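Local coordinates for putative sugar binding protein (Bacteroides vulgatus ATCC 8482, PDB 3KEZ), which probably binds sugars or related glycan nutrients at the bacterial outer membrane as a calcium-containing member of the SusD family, at residues A[18-23]-A[100-105]; A[287-292]-A[410-415]; A[311-316]-A[420-425]. All blocks are in the same frame, centred on the assembly; numbering follows the deposited sequence. Where two conformers were deposited one is given.

Interaction 1: A[18-23]-A[100-105]; sequences NVLSDI and DKLSID
In the largely helical SusD fold, the start of helix 20-34 packs here against the loop that joins helix 80-96 to helix 109-134, at the edge of the molecule. The contact itself is mainly apolar and centres on L102. Its CG stands anti to its own carbonyl carbon (chi1 -65°); with chi2 extended, CD1 points on toward L20 and I23, and CD2 branches toward N18 O. CD1 lies 3.8 Å from I23 CG1, the two side chains sliding past each other in opposite directions, and 4.0 Å from L20 CD2, a chain that it crosses obliquely. L20 reaches further along the loop, its CG 4.0 Å from I104 CG2. A leucine suits position 102 because its fork sends CD1 to the L20 and I23 side chains and CD2 to the backbone at N18, while L20 and I23, three residues apart on the first helical turn, offer greasy surface on one side. Y111 and L115 of helix 109-134 also touch L20, and L115 touches I23.

The polar work is done within 18-23. D22 OD2 accepts from N18 N at 2.9 Å and from V19 N at 3.0 Å, the first through its anti lone pair, the second from above the carboxylate plane. One aspartate oxygen thus gathers two successive backbone N-H groups just ahead of the helix. L102 CD2 lies 3.3 Å from N18 O.

Interaction 2: A[287-292]-A[410-415]; sequences TCSFYQ and KRIDVK
The Q292 side chain leaves the helix with CG anti to the carbonyl carbon (chi1 -69°) and then runs extended, CB and CG serving as the stem that carries the amide to the 410-415 loop. At CD the chain divides: OE1 lies 3.6 Å from V414 CG2, whereas NE2 comes 3.0 Å from K415 O in a weak, bent hydrogen bond (125°), its stronger partner being the carboxylate of D416. A glutamine is long enough to reach a neighbouring main chain and can donate once there.

The helix that bears it, 288-295, is N-capped by T287, whose OG1 accepts a weak bond from F290 N. One turn earlier in the helix, the small residues C288 and S289 let the loop come close: C288 CB is 3.1 Å from V414 O, and S289 CB is 3.9 Å from I412 CB. In a helix's first turn S289 N has no carbonyl of the same helix to bind, so it donates to a water that in turn donates to I412 O. A second water joins S289 OG to I412 N. Between I412 and V414, D413 centres an inverse gamma turn, and its OD2 forms a salt bridge with K415 NZ, 3.2 Å away.

Interaction 3: A[311-316]-A[420-425]; sequences KYYAYV and NKTKHN
K421 lays its extended side chain alongside Y312 and brings the ammonium over one face of the ring, NZ 2.9 Å from the ring centroid and only 3° off the normal, a close and well-centred cation-pi contact. The tyrosine belongs to a classic beta bulge, in which Y312 and Y313 together face D309 across the two-stranded hairpin 306-309/313-316. K421 CE adds a CH-pi contact with the same face, and N420 OD1 sits at the ring's edge, near its plane, 3.4 Å from Y312 CD1. An alanine in place of Y312 would remove the aromatic face and the edge beside N420 OD1, and would probably leave the K421 ammonium less well held.

Backbone hydrogen bonds join the two segments. N420 N donates to K311 O at 2.7 Å, almost straight (175°), and K421 N donates to Y312 O at 3.0 Å; both meet the carbonyl in its plane, on a lone pair. Y313 crosses K421 at about a right angle, its CZ 3.5 Å from K421 CB, so the lysine's root and tip each meet a tyrosine. T422 suits the buried end of the contact because its hydroxyl is compact and polar: OG1 lies 3.1 Å from Y312 O and is hydrogen-bonded to a water, which accepts from A314 N at 2.8 Å.

How the interactions relate
From the N terminus, interaction 1 comes first, closing a mainly helical loop of 76 residues when 100-105 returns to the start of helix 20-34. It is complete before the others open, and lies on the opposite side of the chain's centre, its nearest atoms more than 30 Å from either. Interactions 2 and 3 close loops of 117 and 103 residues, and they cross: 287-292 and 311-316 come first, then 410-415 and 420-425, all within the SusD family region. The long loop between strands 409-410 and 430-431 thus runs past helix 288-295 and then the hairpin strand 313-316. Interactions 2 and 3 touch directly, with H424 packing on T287 and probably donating from its backbone to D413 OD1.

Interaction 1: A[18-23]-A[100-105]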
loop_
_atom_site.group_PDB
_atom_site.type_symbol
_atom_site.label_atom_id
_atom_site.label_comp_id
_atom_site.label_asym_id
_atom_site.label_seq_id
_atom_site.Cartn_x
_atom_site.Cartn_y
_atom_site.Cartn_z
ATOM N N ASN A 18 1.186 29.922 11.663
ATOM C CA ASN A 18 1.789 30.852 12.575
ATOM C C ASN A 18 2.374 30.181 13.820
ATOM O O ASN A 18 3.342 30.672 14.376
ATOM C CB ASN A 18 0.732 31.863 13.001
ATOM C CG ASN A 18 0.343 32.797 11.873
ATOM O OD1 ASN A 18 -0.836 32.988 11.598
ATOM N ND2 ASN A 18 1.337 33.389 11.221
ATOM N N VAL A 19 1.769 29.086 14.272
ATOM C CA VAL A 19 2.191 28.393 15.489
ATOM C C VAL A 19 2.174 26.896 15.207
ATOM O O VAL A 19 1.596 26.451 14.212
ATOM C CB VAL A 19 1.237 28.728 16.660
ATOM C CG1 VAL A 19 1.331 30.191 17.020
ATOM C CG2 VAL A 19 -0.218 28.419 16.283
ATOM N N LEU A 20 2.806 26.110 16.071
ATOM C CA LEU A 20 2.904 24.666 15.848
ATOM C C LEU A 20 1.560 23.983 15.654
ATOM O O LEU A 20 1.426 23.065 14.840
ATOM C CB LEU A 20 3.644 23.969 16.997
ATOM C CG LEU A 20 5.119 23.591 16.813
ATOM C CD1 LEU A 20 5.458 22.545 17.835
ATOM C CD2 LEU A 20 5.422 23.063 15.408
ATOM N N SER A 21 0.573 24.407 16.425
ATOM C CA SER A 21 -0.712 23.751 16.393
ATOM C C SER A 21 -1.374 23.888 15.011
ATOM O O SER A 21 -2.253 23.090 14.656
ATOM C CB SER A 21 -1.592 24.358 17.482
ATOM O OG SER A 21 -1.757 25.736 17.264
ATOM N N ASP A 22 -0.949 24.883 14.235
ATOM C CA ASP A 22 -1.389 24.986 12.843
ATOM C C ASP A 22 -0.839 23.833 11.996
ATOM O O ASP A 22 -1.504 23.372 11.034
ATOM C CB ASP A 22 -1.004 26.338 12.229
ATOM C CG ASP A 22 -1.654 27.523 12.944
ATOM O OD1 ASP A 22 -2.864 27.436 13.297
ATOM O OD2 ASP A 22 -0.948 28.546 13.132
ATOM N N ILE A 23 0.375 23.389 12.327
ATOM C CA ILE A 23 0.962 22.250 11.647
ATOM C C ILE A 23 0.143 21.028 12.009
ATOM O O ILE A 23 -0.186 20.242 11.138
ATOM C CB ILE A 23 2.416 21.954 12.028
ATOM C CG1 ILE A 23 3.308 23.182 11.764
ATOM C CG2 ILE A 23 2.889 20.695 11.233
ATOM C CD1 ILE A 23 3.348 23.570 10.317
ATOM N N ASP A 100 9.973 24.879 9.647
ATOM C CA ASP A 100 11.313 25.232 10.149
ATOM C C ASP A 100 11.448 26.727 10.479
ATOM O O ASP A 100 12.390 27.127 11.123
ATOM C CB ASP A 100 12.392 24.824 9.142
ATOM C CG ASP A 100 12.500 23.313 8.978
ATOM O OD1 ASP A 100 12.237 22.577 9.956
ATOM O OD2 ASP A 100 12.879 22.867 7.876
ATOM N N LYS A 101 10.490 27.530 10.052
ATOM C CA LYS A 101 10.502 28.951 10.324
ATOM C C LYS A 101 9.897 29.263 11.678
ATOM O O LYS A 101 10.120 30.351 12.202
ATOM C CB LYS A 101 9.732 29.695 9.251
ATOM C CG LYS A 101 10.315 29.516 7.840
ATOM C CD LYS A 101 9.394 30.105 6.776
ATOM C CE LYS A 101 10.064 30.132 5.414
ATOM N NZ LYS A 101 9.521 31.232 4.557
ATOM N N LEU A 102 9.132 28.327 12.240
ATOM C CA LEU A 102 8.407 28.585 13.481
ATOM C C LEU A 102 9.410 28.591 14.623
ATOM O O LEU A 102 10.163 27.658 14.760
ATOM C CB LEU A 102 7.328 27.512 13.713
ATOM C CG LEU A 102 6.157 27.419 12.727
ATOM C CD1 LEU A 102 5.195 26.230 13.046
ATOM C CD2 LEU A 102 5.409 28.751 12.727
ATOM N N SER A 103 9.467 29.644 15.418
ATOM C CA SER A 103 10.294 29.570 16.623
ATOM C C SER A 103 9.512 28.822 17.721
ATOM O O SER A 103 8.331 29.056 17.943
ATOM C CB SER A 103 10.813 30.939 17.085
ATOM O OG SER A 103 9.799 31.717 17.659
ATOM N N ILE A 104 10.185 27.875 18.355
ATOM C CA ILE A 104 9.566 26.978 19.308
ATOM C C ILE A 104 10.462 26.916 20.542
ATOM O O ILE A 104 11.587 27.424 20.521
ATOM C CB ILE A 104 9.368 25.554 18.687
ATOM C CG1 ILE A 104 10.705 24.909 18.343
ATOM C CG2 ILE A 104 8.499 25.636 17.409
ATOM C CD1 ILE A 104 10.559 23.494 17.829
ATOM N N ASP A 105 9.966 26.298 21.607
ATOM C CA ASP A 105 10.768 26.064 22.810
ATOM C C ASP A 105 11.659 24.851 22.614
ATOM O O ASP A 105 11.316 23.945 21.858
ATOM C CB ASP A 105 9.856 25.804 24.000
ATOM C CG ASP A 105 8.851 26.926 24.217
ATOM O OD1 ASP A 105 9.236 28.099 24.005
ATOM O OD2 ASP A 105 7.687 26.631 24.599
#

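Interaction 2: A[287-292]-A[410-415]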
loop_
_atom_site.group_PDB
_atom_site.type_symbol
_atom_site.label_atom_id
_atom_site.label_comp_id
_atom_site.label_asym_id
_atom_site.label_seq_id
_atom_site.Cartn_x
_atom_site.Cartn_y
_atom_site.Cartn_z
ATOM N N THR A 287 -9.379 -15.010 -6.432
ATOM C CA THR A 287 -9.489 -15.864 -7.604
ATOM C C THR A 287 -9.414 -17.346 -7.182
ATOM O O THR A 287 -8.916 -17.670 -6.096
ATOM C CB THR A 287 -8.385 -15.566 -8.612
ATOM O OG1 THR A 287 -7.134 -15.654 -7.925
ATOM C CG2 THR A 287 -8.567 -14.114 -9.235
ATOM N N CYS A 288 -9.910 -18.240 -8.027
ATOM C CA CYS A 288 -9.773 -19.676 -7.741
ATOM C C CYS A 288 -8.330 -20.128 -7.612
ATOM O O CYS A 288 -7.991 -20.945 -6.742
ATOM C CB CYS A 288 -10.455 -20.494 -8.819
ATOM S SG CYS A 288 -12.269 -20.294 -8.794
ATOM N N SER A 289 -7.488 -19.643 -8.514
ATOM C CA SER A 289 -6.065 -19.986 -8.474
ATOM C C SER A 289 -5.415 -19.577 -7.138
ATOM O O SER A 289 -4.592 -20.322 -6.607
ATOM C CB SER A 289 -5.282 -19.369 -9.646
ATOM O OG SER A 289 -5.411 -17.953 -9.743
ATOM N N PHE A 290 -5.798 -18.425 -6.583
ATOM C CA PHE A 290 -5.217 -18.018 -5.304
ATOM C C PHE A 290 -5.760 -18.891 -4.147
ATOM O O PHE A 290 -5.011 -19.297 -3.270
ATOM C CB PHE A 290 -5.468 -16.560 -4.971
ATOM C CG PHE A 290 -4.964 -16.186 -3.602
ATOM C CD1 PHE A 290 -3.623 -15.982 -3.392
ATOM C CD2 PHE A 290 -5.820 -16.088 -2.529
ATOM C CE1 PHE A 290 -3.145 -15.633 -2.125
ATOM C CE2 PHE A 290 -5.356 -15.784 -1.282
ATOM C CZ PHE A 290 -3.996 -15.542 -1.082
ATOM N N TYR A 291 -7.061 -19.160 -4.159
ATOM C CA TYR A 291 -7.642 -20.094 -3.187
ATOM C C TYR A 291 -6.935 -21.455 -3.216
ATOM O O TYR A 291 -6.584 -22.002 -2.161
ATOM C CB TYR A 291 -9.141 -20.241 -3.415
ATOM C CG TYR A 291 -9.844 -21.141 -2.435
ATOM C CD1 TYR A 291 -9.671 -20.984 -1.068
ATOM C CD2 TYR A 291 -10.668 -22.169 -2.880
ATOM C CE1 TYR A 291 -10.314 -21.794 -0.164
ATOM C CE2 TYR A 291 -11.320 -23.007 -1.980
ATOM C CZ TYR A 291 -11.141 -22.811 -0.633
ATOM O OH TYR A 291 -11.764 -23.626 0.229
ATOM N N GLN A 292 -6.699 -21.983 -4.423
ATOM C CA GLN A 292 -5.995 -23.263 -4.566
ATOM C C GLN A 292 -4.538 -23.230 -4.080
ATOM O O GLN A 292 -4.094 -24.167 -3.397
ATOM C CB GLN A 292 -6.106 -23.778 -5.979
ATOM C CG GLN A 292 -7.559 -24.186 -6.254
ATOM C CD GLN A 292 -7.810 -24.645 -7.663
ATOM O OE1 GLN A 292 -6.950 -24.522 -8.552
ATOM N NE2 GLN A 292 -9.029 -25.140 -7.897
ATOM N N LYS A 410 -0.168 -13.604 -14.708
ATOM C CA LYS A 410 -0.891 -14.643 -15.462
ATOM C C LYS A 410 -2.136 -15.073 -14.668
ATOM O O LYS A 410 -2.021 -15.762 -13.680
ATOM C CB LYS A 410 0.036 -15.844 -15.726
ATOM C CG LYS A 410 1.084 -15.521 -16.801
ATOM C CD LYS A 410 2.068 -16.632 -17.064
ATOM C CE LYS A 410 3.108 -16.260 -18.113
ATOM N NZ LYS A 410 3.932 -17.436 -18.505
ATOM N N ARG A 411 -3.303 -14.566 -15.058
ATOM C CA ARG A 411 -4.585 -15.019 -14.527
ATOM C C ARG A 411 -4.869 -16.426 -15.071
ATOM O O ARG A 411 -4.707 -16.660 -16.265
ATOM C CB ARG A 411 -5.692 -14.045 -14.941
ATOM C CG ARG A 411 -5.549 -12.693 -14.256
ATOM C CD ARG A 411 -6.361 -11.645 -14.906
ATOM N NE ARG A 411 -6.387 -10.434 -14.102
ATOM C CZ ARG A 411 -6.973 -9.303 -14.459
ATOM N NH1 ARG A 411 -7.584 -9.161 -15.653
ATOM N NH2 ARG A 411 -6.968 -8.303 -13.603
ATOM N N ILE A 412 -5.240 -17.344 -14.175
ATOM C CA ILE A 412 -5.433 -18.766 -14.506
ATOM C C ILE A 412 -6.927 -19.098 -14.427
ATOM O O ILE A 412 -7.577 -18.909 -13.388
ATOM C CB ILE A 412 -4.669 -19.704 -13.531
ATOM C CG1 ILE A 412 -3.281 -19.146 -13.180
ATOM C CG2 ILE A 412 -4.543 -21.117 -14.113
ATOM C CD1 ILE A 412 -2.431 -18.855 -14.362
ATOM N N ASP A 413 -7.522 -19.553 -15.507
ATOM C CA ASP A 413 -8.955 -19.800 -15.403
ATOM C C ASP A 413 -9.186 -21.224 -14.942
ATOM O O ASP A 413 -9.461 -22.094 -15.736
ATOM C CB ASP A 413 -9.714 -19.462 -16.692
ATOM C CG ASP A 413 -11.182 -19.031 -16.412
ATOM O OD1 ASP A 413 -11.526 -18.538 -15.281
ATOM O OD2 ASP A 413 -11.994 -19.224 -17.328
ATOM N N VAL A 414 -8.991 -21.454 -13.655
ATOM C CA VAL A 414 -9.273 -22.745 -13.031
ATOM C C VAL A 414 -10.543 -22.593 -12.208
ATOM O O VAL A 414 -10.864 -21.488 -11.761
ATOM C CB VAL A 414 -8.120 -23.246 -12.135
ATOM C CG1 VAL A 414 -6.969 -23.709 -12.991
ATOM C CG2 VAL A 414 -7.656 -22.158 -11.156
ATOM N N LYS A 415 -11.283 -23.691 -12.052
ATOM C CA LYS A 415 -12.508 -23.680 -11.276
ATOM C C LYS A 415 -12.311 -24.376 -9.927
ATOM O O LYS A 415 -11.409 -25.200 -9.755
ATOM C CB LYS A 415 -13.670 -24.340 -12.045
ATOM C CG LYS A 415 -14.107 -23.654 -13.375
ATOM C CD LYS A 415 -14.179 -22.106 -13.299
ATOM C CE LYS A 415 -14.790 -21.467 -14.576
ATOM N NZ LYS A 415 -13.837 -21.346 -15.714
HETATM O O HOH W 1 -8.489 -18.223 -10.943
HETATM O O HOH W 2 -6.073 -16.049 -11.546
#

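Interaction 3: A[311-316]-A[420-425]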
loop_
_atom_site.group_PDB
_atom_site.type_symbol
_atom_site.label_atom_id
_atom_site.label_comp_id
_atom_site.label_asym_id
_atom_site.label_seq_id
_atom_site.Cartn_x
_atom_site.Cartn_y
_atom_site.Cartn_z
ATOM N N LYS A 311 -21.127 -21.560 -1.116
ATOM C CA LYS A 311 -20.030 -22.182 -1.832
ATOM C C LYS A 311 -19.803 -21.418 -3.137
ATOM O O LYS A 311 -19.519 -22.025 -4.167
ATOM C CB LYS A 311 -20.293 -23.685 -2.084
ATOM C CG LYS A 311 -20.274 -24.556 -0.814
ATOM C CD LYS A 311 -20.007 -26.060 -1.096
ATOM C CE LYS A 311 -19.474 -26.808 0.153
ATOM N NZ LYS A 311 -18.231 -26.203 0.790
ATOM N N TYR A 312 -19.904 -20.078 -3.095
ATOM C CA TYR A 312 -19.864 -19.272 -4.320
ATOM C C TYR A 312 -18.601 -18.419 -4.502
ATOM O O TYR A 312 -18.041 -18.386 -5.596
ATOM C CB TYR A 312 -21.062 -18.333 -4.390
ATOM C CG TYR A 312 -22.384 -18.981 -4.086
ATOM C CD1 TYR A 312 -22.700 -20.257 -4.586
ATOM C CD2 TYR A 312 -23.339 -18.319 -3.300
ATOM C CE1 TYR A 312 -23.946 -20.862 -4.291
ATOM C CE2 TYR A 312 -24.578 -18.919 -3.006
ATOM C CZ TYR A 312 -24.870 -20.176 -3.501
ATOM O OH TYR A 312 -26.086 -20.737 -3.198
ATOM N N TYR A 313 -18.240 -17.686 -3.440
ATOM C CA TYR A 313 -17.132 -16.754 -3.413
ATOM C C TYR A 313 -16.462 -16.766 -2.045
ATOM O O TYR A 313 -17.094 -17.098 -1.027
ATOM C CB TYR A 313 -17.614 -15.334 -3.596
ATOM C CG TYR A 313 -18.457 -15.099 -4.785
ATOM C CD1 TYR A 313 -17.880 -14.931 -6.030
ATOM C CD2 TYR A 313 -19.835 -15.009 -4.671
ATOM C CE1 TYR A 313 -18.658 -14.727 -7.147
ATOM C CE2 TYR A 313 -20.626 -14.789 -5.786
ATOM C CZ TYR A 313 -20.021 -14.642 -7.019
ATOM O OH TYR A 313 -20.773 -14.397 -8.140
ATOM N N ALA A 314 -15.190 -16.386 -2.026
ATOM C CA ALA A 314 -14.454 -16.216 -0.795
ATOM C C ALA A 314 -13.926 -14.794 -0.748
ATOM O O ALA A 314 -13.167 -14.360 -1.626
ATOM C CB ALA A 314 -13.323 -17.206 -0.704
ATOM N N TYR A 315 -14.328 -14.071 0.291
ATOM C CA TYR A 315 -13.875 -12.711 0.523
ATOM C C TYR A 315 -12.711 -12.705 1.512
ATOM O O TYR A 315 -12.597 -13.604 2.344
ATOM C CB TYR A 315 -15.040 -11.870 1.060
ATOM C CG TYR A 315 -16.109 -11.725 0.013
ATOM C CD1 TYR A 315 -16.054 -10.687 -0.887
ATOM C CD2 TYR A 315 -17.099 -12.699 -0.162
ATOM C CE1 TYR A 315 -16.952 -10.580 -1.901
ATOM C CE2 TYR A 315 -18.034 -12.593 -1.178
ATOM C CZ TYR A 315 -17.951 -11.512 -2.036
ATOM O OH TYR A 315 -18.832 -11.340 -3.043
ATOM N N VAL A 316 -11.843 -11.703 1.410
ATOM C CA VAL A 316 -10.742 -11.565 2.345
ATOM C C VAL A 316 -11.224 -10.725 3.519
ATOM O O VAL A 316 -11.442 -9.532 3.406
ATOM C CB VAL A 316 -9.513 -10.948 1.691
ATOM C CG1 VAL A 316 -8.365 -10.775 2.708
ATOM C CG2 VAL A 316 -9.079 -11.826 0.494
ATOM N N ASN A 420 -17.899 -21.739 -6.302
ATOM C CA ASN A 420 -18.305 -22.187 -7.631
ATOM C C ASN A 420 -18.847 -21.098 -8.523
ATOM O O ASN A 420 -19.140 -21.369 -9.675
ATOM C CB ASN A 420 -19.278 -23.392 -7.570
ATOM C CG ASN A 420 -20.640 -23.044 -6.997
ATOM O OD1 ASN A 420 -21.079 -21.900 -7.056
ATOM N ND2 ASN A 420 -21.324 -24.041 -6.457
ATOM N N LYS A 421 -18.985 -19.874 -8.017
ATOM C CA LYS A 421 -19.363 -18.738 -8.872
ATOM C C LYS A 421 -18.200 -17.823 -9.240
ATOM O O LYS A 421 -18.376 -16.850 -9.977
ATOM C CB LYS A 421 -20.484 -17.923 -8.218
ATOM C CG LYS A 421 -21.821 -18.651 -8.200
ATOM C CD LYS A 421 -22.894 -17.880 -7.441
ATOM C CE LYS A 421 -24.153 -18.729 -7.304
ATOM N NZ LYS A 421 -24.933 -18.350 -6.116
ATOM N N THR A 422 -17.008 -18.130 -8.742
ATOM C CA THR A 422 -15.844 -17.314 -9.010
ATOM C C THR A 422 -15.202 -17.753 -10.321
ATOM O O THR A 422 -14.732 -18.882 -10.443
ATOM C CB THR A 422 -14.787 -17.495 -7.884
ATOM O OG1 THR A 422 -15.365 -17.198 -6.610
ATOM C CG2 THR A 422 -13.537 -16.620 -8.139
ATOM N N LYS A 423 -15.136 -16.865 -11.290
ATOM C CA LYS A 423 -14.514 -17.211 -12.564
ATOM C C LYS A 423 -14.020 -15.925 -13.208
ATOM O O LYS A 423 -14.626 -14.862 -13.028
ATOM C CB LYS A 423 -15.503 -17.954 -13.489
ATOM C CG LYS A 423 -16.681 -17.147 -13.974
ATOM C CD LYS A 423 -17.577 -17.983 -14.982
ATOM C CE LYS A 423 -16.776 -18.512 -16.210
ATOM N NZ LYS A 423 -17.587 -19.081 -17.347
ATOM N N HIS A 424 -12.929 -16.016 -13.959
ATOM C CA HIS A 424 -12.428 -14.831 -14.655
ATOM C C HIS A 424 -13.419 -14.342 -15.731
ATOM O O HIS A 424 -14.184 -15.120 -16.314
ATOM C CB HIS A 424 -11.024 -15.058 -15.212
ATOM C CG HIS A 424 -9.965 -15.022 -14.163
ATOM N ND1 HIS A 424 -9.552 -13.853 -13.557
ATOM C CD2 HIS A 424 -9.273 -16.020 -13.570
ATOM C CE1 HIS A 424 -8.633 -14.136 -12.651
ATOM N NE2 HIS A 424 -8.434 -15.444 -12.647
ATOM N N ASN A 425 -13.439 -13.039 -15.962
ATOM C CA ASN A 425 -14.268 -12.471 -17.022
ATOM C C ASN A 425 -13.588 -11.202 -17.499
ATOM O O ASN A 425 -13.940 -10.095 -17.113
ATOM C CB ASN A 425 -15.687 -12.176 -16.504
ATOM C CG ASN A 425 -16.605 -11.689 -17.579
ATOM O OD1 ASN A 425 -16.288 -11.745 -18.776
ATOM N ND2 ASN A 425 -17.778 -11.233 -17.172
HETATM O O HOH W 3 -13.957 -16.270 -4.516
#